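Local coordinates for Baccell_00875 (PDB 5NO8), which probably acts as a polysaccharide lyase that removes L-rhamnose caps from glucuronic acid residues of complex arabinogalactan proteins, at residues A[490-495]-A[541-546]; A[531-534]-A[539-542]; A[548-553]-A[684-689]. All coordinates share one frame; numbering follows the deposited sequence.

Interaction 1. Residues A[490-495]-A[541-546]; sequences YAIGIP and EQSIVA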
loop_
_atom_site.group_PDB
_atom_site.type_symbol
_atom_site.label_atom_id
_atom_site.label_comp_id
_atom_site.label_asym_id
_atom_site.label_seq_id
_atom_site.Cartn_x
_atom_site.Cartn_y
_atom_site.Cartn_z
ATOM N N TYR A 490 10.335 -17.521 1.650
ATOM C CA TYR A 490 9.321 -16.882 0.811
ATOM C C TYR A 490 9.922 -15.649 0.140
ATOM O O TYR A 490 9.510 -14.498 0.384
ATOM C CB TYR A 490 8.103 -16.503 1.636
ATOM C CG TYR A 490 7.233 -17.669 2.041
ATOM C CD1 TYR A 490 7.694 -18.663 2.911
ATOM C CD2 TYR A 490 5.942 -17.775 1.557
ATOM C CE1 TYR A 490 6.873 -19.737 3.261
ATOM C CE2 TYR A 490 5.112 -18.838 1.904
ATOM C CZ TYR A 490 5.583 -19.823 2.761
ATOM O OH TYR A 490 4.726 -20.868 3.093
ATOM N N ALA A 491 10.865 -15.890 -0.748
ATOM C CA ALA A 491 11.634 -14.799 -1.347
ATOM C C ALA A 491 10.777 -14.122 -2.410
ATOM O O ALA A 491 9.923 -14.761 -3.015
ATOM C CB ALA A 491 12.908 -15.343 -1.977
ATOM N N ILE A 492 11.057 -12.841 -2.648
ATOM C CA ILE A 492 10.349 -12.063 -3.641
ATOM C C ILE A 492 10.972 -12.284 -5.031
ATOM O O ILE A 492 12.194 -12.146 -5.214
ATOM C CB ILE A 492 10.405 -10.566 -3.308
ATOM C CG1 ILE A 492 9.717 -10.293 -1.959
ATOM C CG2 ILE A 492 9.740 -9.761 -4.431
ATOM C CD1 ILE A 492 10.178 -9.012 -1.310
ATOM N N GLY A 493 10.121 -12.596 -5.997
ATOM C CA GLY A 493 10.538 -12.686 -7.386
ATOM C C GLY A 493 11.508 -13.831 -7.610
ATOM O O GLY A 493 12.539 -13.665 -8.262
ATOM N N ILE A 494 11.192 -14.997 -7.049
ATOM C CA ILE A 494 11.986 -16.194 -7.334
ATOM C C ILE A 494 11.822 -16.400 -8.848
ATOM O O ILE A 494 10.696 -16.515 -9.314
ATOM C CB ILE A 494 11.465 -17.409 -6.553
ATOM C CG1 ILE A 494 11.649 -17.176 -5.043
ATOM C CG2 ILE A 494 12.195 -18.674 -7.006
ATOM C CD1 ILE A 494 10.806 -18.088 -4.172
ATOM N N PRO A 495 12.927 -16.372 -9.619
ATOM C CA PRO A 495 12.794 -16.370 -11.083
ATOM C C PRO A 495 12.546 -17.765 -11.712
ATOM O O PRO A 495 13.405 -18.295 -12.429
ATOM C CB PRO A 495 14.122 -15.753 -11.537
ATOM C CG PRO A 495 15.091 -16.177 -10.492
ATOM C CD PRO A 495 14.331 -16.172 -9.201
ATOM N N GLU A 541 2.747 -10.000 6.027
ATOM C CA GLU A 541 2.597 -8.852 5.113
ATOM C C GLU A 541 2.400 -9.282 3.680
ATOM O O GLU A 541 2.605 -10.446 3.311
ATOM C CB GLU A 541 3.824 -7.940 5.188
ATOM C CG GLU A 541 5.138 -8.662 4.896
ATOM C CD GLU A 541 6.112 -7.810 4.093
ATOM O OE1 GLU A 541 5.655 -7.207 3.077
ATOM O OE2 GLU A 541 7.321 -7.756 4.441
ATOM N N GLN A 542 2.049 -8.307 2.847
ATOM C CA GLN A 542 1.814 -8.567 1.454
ATOM C C GLN A 542 3.026 -9.108 0.693
ATOM O O GLN A 542 2.841 -9.899 -0.247
ATOM C CB GLN A 542 1.239 -7.315 0.778
ATOM C CG GLN A 542 1.071 -7.423 -0.742
ATOM C CD GLN A 542 2.233 -6.835 -1.497
ATOM O OE1 GLN A 542 3.165 -6.311 -0.915
ATOM N NE2 GLN A 542 2.168 -6.911 -2.821
ATOM N N SER A 543 4.238 -8.715 1.065
ATOM C CA SER A 543 5.415 -9.247 0.375
ATOM C C SER A 543 5.967 -10.554 0.985
ATOM O O SER A 543 7.087 -10.945 0.677
ATOM C CB SER A 543 6.505 -8.186 0.163
ATOM O OG SER A 543 7.194 -7.854 1.356
ATOM N N ILE A 544 5.175 -11.206 1.841
ATOM C CA ILE A 544 5.283 -12.668 2.089
ATOM C C ILE A 544 4.222 -13.428 1.301
ATOM O O ILE A 544 4.526 -14.386 0.595
ATOM C CB ILE A 544 5.136 -12.978 3.600
ATOM C CG1 ILE A 544 6.286 -12.323 4.361
ATOM C CG2 ILE A 544 5.049 -14.492 3.844
ATOM C CD1 ILE A 544 6.053 -12.256 5.860
ATOM N N VAL A 545 2.972 -12.978 1.381
ATOM C CA VAL A 545 1.858 -13.660 0.733
ATOM C C VAL A 545 1.983 -13.589 -0.798
ATOM O O VAL A 545 1.843 -14.602 -1.491
ATOM C CB VAL A 545 0.494 -13.073 1.175
ATOM C CG1 VAL A 545 -0.669 -13.717 0.419
ATOM C CG2 VAL A 545 0.305 -13.254 2.683
ATOM N N ALA A 546 2.252 -12.396 -1.325
ATOM C CA ALA A 546 2.265 -12.250 -2.790
ATOM C C ALA A 546 3.357 -13.112 -3.433
ATOM O O ALA A 546 3.078 -13.797 -4.404
ATOM C CB ALA A 546 2.389 -10.796 -3.224
HETATM O O HOH W 1 8.880 -12.563 1.881
#
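Two residues of the loop 490-495, Y490 and I492, meet the first turn of helix 542-559 at I544 and S543, all four of them buried. The apolar part of this contact comes from three side chains and a serine CB. The Y490 ring presents CD2, which lies 4.1 Å from I544 CG2, the two side chains crossing at about a right angle; the same Y490 CD2 also sits 3.8 Å from I544 O. The end of the I492 side chain reaches the serine: with CD1 nearly anti to CA (chi2 157°), its chain is stretched enough for CD1 to come within 4.0 Å of S543 CB, while I492 CG1 rests 3.8 Å from S543 O.

The polar link is made by water. Y490 O and S543 O stand 4.3 Å apart, and a single water donates to both, 2.7 Å from S543 O and a rather short 2.5 Å from Y490 O, joining two carbonyls that could not bond to each other. The phenol end of Y490 belongs to another neighbourhood, where OH bonds to N529 and the ring stacks on F526.

Within 541-546, E541 is the N-cap, and its OE1 accepts from S543 N at 2.9 Å, approached from above the carboxylate plane (46° out of it). R593 forms a salt bridge with that same OE1, and a bound glycerol touches E541 OE2 and S543 OG. The arrangement is typical of a side-chain N-capped helix start, packed here on an inter-helix loop and bordering what is probably a polar pocket of the helical domain.

Interaction 2. Residues A[531-534]-A[539-542]; sequences LNYP and NYEQ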
loop_
_atom_site.group_PDB
_atom_site.type_symbol
_atom_site.label_atom_id
_atom_site.label_comp_id
_atom_site.label_asym_id
_atom_site.label_seq_id
_atom_site.Cartn_x
_atom_site.Cartn_y
_atom_site.Cartn_z
ATOM N N LEU A 531 -1.693 -21.191 4.837
ATOM C CA LEU A 531 -1.752 -19.851 5.424
ATOM C C LEU A 531 -0.902 -19.684 6.685
ATOM O O LEU A 531 -0.840 -18.583 7.249
ATOM C CB LEU A 531 -3.205 -19.468 5.714
ATOM C CG LEU A 531 -4.197 -19.632 4.555
ATOM C CD1 LEU A 531 -5.572 -19.146 4.987
ATOM C CD2 LEU A 531 -3.731 -18.900 3.313
ATOM N N ASN A 532 -0.213 -20.737 7.122
ATOM C CA ASN A 532 0.774 -20.603 8.197
ATOM C C ASN A 532 2.080 -20.028 7.674
ATOM O O ASN A 532 3.102 -20.697 7.642
ATOM C CB ASN A 532 1.013 -21.952 8.888
ATOM C CG ASN A 532 -0.266 -22.554 9.404
ATOM O OD1 ASN A 532 -0.679 -23.620 8.962
ATOM N ND2 ASN A 532 -0.933 -21.841 10.306
ATOM N N TYR A 533 2.042 -18.751 7.298
ATOM C CA TYR A 533 3.190 -18.092 6.695
ATOM C C TYR A 533 4.228 -17.832 7.779
ATOM O O TYR A 533 3.901 -17.220 8.803
ATOM C CB TYR A 533 2.781 -16.761 6.063
ATOM C CG TYR A 533 1.773 -16.858 4.946
ATOM C CD1 TYR A 533 2.162 -17.201 3.649
ATOM C CD2 TYR A 533 0.445 -16.565 5.168
ATOM C CE1 TYR A 533 1.237 -17.272 2.622
ATOM C CE2 TYR A 533 -0.488 -16.627 4.153
ATOM C CZ TYR A 533 -0.087 -16.982 2.883
ATOM O OH TYR A 533 -1.030 -17.028 1.905
ATOM N N PRO A 534 5.477 -18.271 7.572
ATOM C CA PRO A 534 6.514 -17.891 8.530
ATOM C C PRO A 534 6.794 -16.381 8.537
ATOM O O PRO A 534 6.582 -15.691 7.517
ATOM C CB PRO A 534 7.767 -18.662 8.057
ATOM C CG PRO A 534 7.392 -19.408 6.833
ATOM C CD PRO A 534 6.033 -18.966 6.394
ATOM N N ASN A 539 6.222 -9.619 10.342
ATOM C CA ASN A 539 5.651 -10.896 10.817
ATOM C C ASN A 539 4.630 -11.489 9.869
ATOM O O ASN A 539 4.509 -12.704 9.755
ATOM C CB ASN A 539 4.996 -10.755 12.206
ATOM C CG ASN A 539 5.974 -10.349 13.297
ATOM O OD1 ASN A 539 5.569 -9.718 14.305
ATOM N ND2 ASN A 539 7.252 -10.667 13.113
ATOM N N TYR A 540 3.875 -10.615 9.215
ATOM C CA TYR A 540 2.921 -11.025 8.220
ATOM C C TYR A 540 2.762 -9.818 7.342
ATOM O O TYR A 540 2.624 -8.729 7.864
ATOM C CB TYR A 540 1.592 -11.380 8.893
ATOM C CG TYR A 540 0.488 -11.712 7.938
ATOM C CD1 TYR A 540 0.410 -12.966 7.339
ATOM C CD2 TYR A 540 -0.488 -10.758 7.603
ATOM C CE1 TYR A 540 -0.592 -13.270 6.432
ATOM C CE2 TYR A 540 -1.508 -11.062 6.709
ATOM C CZ TYR A 540 -1.546 -12.315 6.120
ATOM O OH TYR A 540 -2.550 -12.622 5.235
ATOM N N GLU A 541 2.747 -10.000 6.027
ATOM C CA GLU A 541 2.597 -8.852 5.113
ATOM C C GLU A 541 2.400 -9.282 3.680
ATOM O O GLU A 541 2.605 -10.446 3.311
ATOM C CB GLU A 541 3.824 -7.940 5.188
ATOM C CG GLU A 541 5.138 -8.662 4.896
ATOM C CD GLU A 541 6.112 -7.810 4.093
ATOM O OE1 GLU A 541 5.655 -7.207 3.077
ATOM O OE2 GLU A 541 7.321 -7.756 4.441
ATOM N N GLN A 542 2.049 -8.307 2.847
ATOM C CA GLN A 542 1.814 -8.567 1.454
ATOM C C GLN A 542 3.026 -9.108 0.693
ATOM O O GLN A 542 2.841 -9.899 -0.247
ATOM C CB GLN A 542 1.239 -7.315 0.778
ATOM C CG GLN A 542 1.071 -7.423 -0.742
ATOM C CD GLN A 542 2.233 -6.835 -1.497
ATOM O OE1 GLN A 542 3.165 -6.311 -0.915
ATOM N NE2 GLN A 542 2.168 -6.911 -2.821
#
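Y533 and Y540 supply the dense half of this contact, and they do it through Y540 CE1 and the CD2–CE2 side of the Y533 ring. Y533 CD2 comes to 3.7 Å from Y540 CE1, lying at the edge of the Y540 ring and in its plane. The neighbouring Y533 CE2 follows at 4.1 Å from the same Y540 CE1. With centroids 6.0 Å apart and planes at 55°, the pair is oblique, neither a stack nor edge-to-face. The two rings leave their backbones by different first torsions: Y540 carries CG anti to its amide nitrogen (chi1 175°), whereas Y533 holds CG anti to the carbonyl carbon (chi1 -62°).

Both residues belong to the loop connecting two successive helices of the helical domain, 509-529 and 542-559, and its two arms are separated by four residues. The first arm bends at N532, the centre of an inverse gamma turn closed by a weak bond from Y533 N to L531 O (2.9 Å). The following helix comes up against the pair, V545 touching both tyrosines. Y533 OH bonds to Q571 of helix 562-576, and the Y540 ring also packs on A155, C158 and I159 of helix 155-161, so that the connector faces a helix from the N-terminal, strand-rich half of the chain.

The other half of the contact is loose. P534 and N539 are partly exposed, their CA atoms 7.4 Å apart and their CB atoms directed away from the opposing arm. The nearest approach between these two residues is P534 O to N539 O at 4.3 Å, two carbonyl oxygens that make no bond to each other.

Interaction 3. Residues A[548-553]-A[684-689]; sequences AIQFLA and LVYYLL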
loop_
_atom_site.group_PDB
_atom_site.type_symbol
_atom_site.label_atom_id
_atom_site.label_comp_id
_atom_site.label_asym_id
_atom_site.label_seq_id
_atom_site.Cartn_x
_atom_site.Cartn_y
_atom_site.Cartn_z
ATOM N N ALA A 548 4.632 -15.931 -2.386
ATOM C CA ALA A 548 4.197 -17.336 -2.327
ATOM C C ALA A 548 3.401 -17.678 -3.561
ATOM O O ALA A 548 3.658 -18.677 -4.232
ATOM C CB ALA A 548 3.343 -17.606 -1.080
ATOM N N ILE A 549 2.448 -16.819 -3.890
ATOM C CA ILE A 549 1.521 -17.089 -4.973
ATOM C C ILE A 549 2.202 -16.865 -6.332
ATOM O O ILE A 549 1.917 -17.601 -7.301
ATOM C CB ILE A 549 0.262 -16.212 -4.854
ATOM C CG1 ILE A 549 -0.417 -16.432 -3.497
ATOM C CG2 ILE A 549 -0.715 -16.471 -5.977
ATOM C CD1 ILE A 549 -1.597 -15.522 -3.261
ATOM N N GLN A 550 3.080 -15.861 -6.389
ATOM C CA GLN A 550 3.906 -15.542 -7.569
ATOM C C GLN A 550 4.736 -16.780 -7.937
ATOM O O GLN A 550 4.772 -17.216 -9.092
ATOM C CB GLN A 550 4.829 -14.353 -7.239
ATOM C CG GLN A 550 5.763 -13.862 -8.336
ATOM C CD GLN A 550 6.803 -12.860 -7.829
ATOM O OE1 GLN A 550 7.182 -12.852 -6.639
ATOM N NE2 GLN A 550 7.282 -12.012 -8.733
ATOM N N PHE A 551 5.349 -17.372 -6.925
ATOM C CA PHE A 551 6.131 -18.594 -7.117
ATOM C C PHE A 551 5.285 -19.774 -7.582
ATOM O O PHE A 551 5.613 -20.442 -8.587
ATOM C CB PHE A 551 6.840 -18.964 -5.828
ATOM C CG PHE A 551 7.634 -20.221 -5.948
ATOM C CD1 PHE A 551 8.926 -20.171 -6.376
ATOM C CD2 PHE A 551 7.045 -21.452 -5.679
ATOM C CE1 PHE A 551 9.676 -21.326 -6.523
ATOM C CE2 PHE A 551 7.773 -22.611 -5.817
ATOM C CZ PHE A 551 9.084 -22.549 -6.234
ATOM N N LEU A 552 4.210 -20.049 -6.853
ATOM C CA LEU A 552 3.349 -21.178 -7.173
ATOM C C LEU A 552 2.702 -21.093 -8.549
ATOM O O LEU A 552 2.571 -22.111 -9.237
ATOM C CB LEU A 552 2.278 -21.387 -6.112
ATOM C CG LEU A 552 2.747 -21.834 -4.717
ATOM C CD1 LEU A 552 1.605 -21.628 -3.752
ATOM C CD2 LEU A 552 3.191 -23.290 -4.685
ATOM N N ALA A 553 2.277 -19.897 -8.956
ATOM C CA ALA A 553 1.652 -19.735 -10.259
ATOM C C ALA A 553 2.649 -20.022 -11.392
ATOM O O ALA A 553 2.305 -20.674 -12.387
ATOM C CB ALA A 553 1.058 -18.349 -10.406
ATOM N N LEU A 684 8.770 -0.759 -12.182
ATOM C CA LEU A 684 8.828 -0.767 -13.648
ATOM C C LEU A 684 9.244 -2.141 -14.179
ATOM O O LEU A 684 8.799 -2.562 -15.236
ATOM C CB LEU A 684 9.735 0.337 -14.159
ATOM C CG LEU A 684 9.245 1.764 -13.914
ATOM C CD1 LEU A 684 10.272 2.746 -14.468
ATOM C CD2 LEU A 684 7.857 1.993 -14.490
ATOM N N VAL A 685 10.057 -2.863 -13.415
ATOM C CA VAL A 685 10.311 -4.270 -13.738
ATOM C C VAL A 685 9.008 -5.042 -13.853
ATOM O O VAL A 685 8.791 -5.799 -14.805
ATOM C CB VAL A 685 11.249 -4.932 -12.694
ATOM C CG1 VAL A 685 11.348 -6.448 -12.914
ATOM C CG2 VAL A 685 12.623 -4.286 -12.691
ATOM N N TYR A 686 8.103 -4.847 -12.892
ATOM C CA TYR A 686 6.844 -5.537 -12.919
ATOM C C TYR A 686 5.836 -4.941 -13.899
ATOM O O TYR A 686 4.994 -5.671 -14.455
ATOM C CB TYR A 686 6.303 -5.693 -11.498
ATOM C CG TYR A 686 7.063 -6.780 -10.771
ATOM C CD1 TYR A 686 6.943 -8.106 -11.166
ATOM C CD2 TYR A 686 7.970 -6.475 -9.789
ATOM C CE1 TYR A 686 7.649 -9.114 -10.524
ATOM C CE2 TYR A 686 8.687 -7.473 -9.137
ATOM C CZ TYR A 686 8.508 -8.788 -9.505
ATOM O OH TYR A 686 9.209 -9.763 -8.855
ATOM N N TYR A 687 5.946 -3.636 -14.152
ATOM C CA TYR A 687 5.149 -2.992 -15.185
ATOM C C TYR A 687 5.429 -3.675 -16.537
ATOM O O TYR A 687 4.509 -3.991 -17.274
ATOM C CB TYR A 687 5.466 -1.504 -15.277
ATOM C CG TYR A 687 4.636 -0.806 -16.297
ATOM C CD1 TYR A 687 5.001 -0.805 -17.633
ATOM C CD2 TYR A 687 3.436 -0.190 -15.939
ATOM C CE1 TYR A 687 4.207 -0.179 -18.590
ATOM C CE2 TYR A 687 2.647 0.411 -16.885
ATOM C CZ TYR A 687 3.045 0.413 -18.207
ATOM O OH TYR A 687 2.212 1.014 -19.138
ATOM N N LEU A 688 6.700 -3.894 -16.818
ATOM C CA LEU A 688 7.117 -4.521 -18.081
ATOM C C LEU A 688 6.825 -6.006 -18.143
ATOM O O LEU A 688 6.546 -6.516 -19.226
ATOM C CB LEU A 688 8.576 -4.230 -18.378
ATOM C CG LEU A 688 8.845 -2.741 -18.622
ATOM C CD1 LEU A 688 10.299 -2.451 -18.713
ATOM C CD2 LEU A 688 8.136 -2.222 -19.875
ATOM N N LEU A 689 6.825 -6.693 -17.002
ATOM C CA LEU A 689 6.306 -8.063 -16.955
ATOM C C LEU A 689 4.841 -8.137 -17.340
ATOM O O LEU A 689 4.432 -8.874 -18.250
ATOM C CB LEU A 689 6.506 -8.666 -15.555
ATOM C CG LEU A 689 5.940 -10.092 -15.420
ATOM C CD1 LEU A 689 6.845 -11.049 -16.208
ATOM C CD2 LEU A 689 5.873 -10.475 -13.965
#
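A single side-chain hydrogen bond between Q550 and Y686, buried in the helical domain, joins helix 542-559 to the C-terminal helix 682-692. The backbones stay well apart, with Q550 CA and Y686 CA 11.7 Å from each other, and two long side chains arriving from opposite directions span the interval. Q550 has CG anti to its backbone N (chi1 -180°) and is extended beyond CG, which carries its amide out to the phenol of Y686. There Q550 NE2 donates to Y686 OH at 3.0 Å, with the hydroxyl oxygen lying in the amide plane. The bond is fairly straight, at 153°. Q550 NE2 also lies 3.4 Å from Y686 CE1, the amide and ring planes being turned 52° apart.

Both ends of the amide are engaged: Q550 OE1 accepts from G493 N, and NE2 bonds to a bound glycerol as well as to the tyrosine. These partners fix the rotation of the amide. Helix 615-629 packs against both side chains, its I617 touching Q550 and its T616 and A620 touching Y686. A phenylalanine in place of Y686 would probably leave Q550 NE2 without the hydroxyl acceptor it has on helix 682-692 and the amide less firmly held in rotation.

The bond spans the interior of the helical domain, whose succession of helix pairs is probably an alpha/alpha barrel of the kind found in many polysaccharide lyases; the glycerol beside it may mark a pocket.

From the N terminus the chain first passes through the strand-rich region and several helices before reaching 490-495, the opening of interaction 1. Helices 496-505 and 509-529 follow, and then interaction 2 closes a short loop between 531-534 and 539-542. This loop nests within the larger one of interaction 1, which ends on 541-546; the two contacts share E541 and Q542, and Y490 packs on both P534 and Y533. Interaction 3 begins later on the same helix, 542-559, and closes a 130-residue excursion at the C-terminal helix. It stands in series with the others, yet G493 N and Q550 OE1 join it to interaction 1. Together they fold the connector before helix 542-559 on itself and tie that helix to the loop 490-495 and to the chain's last helix.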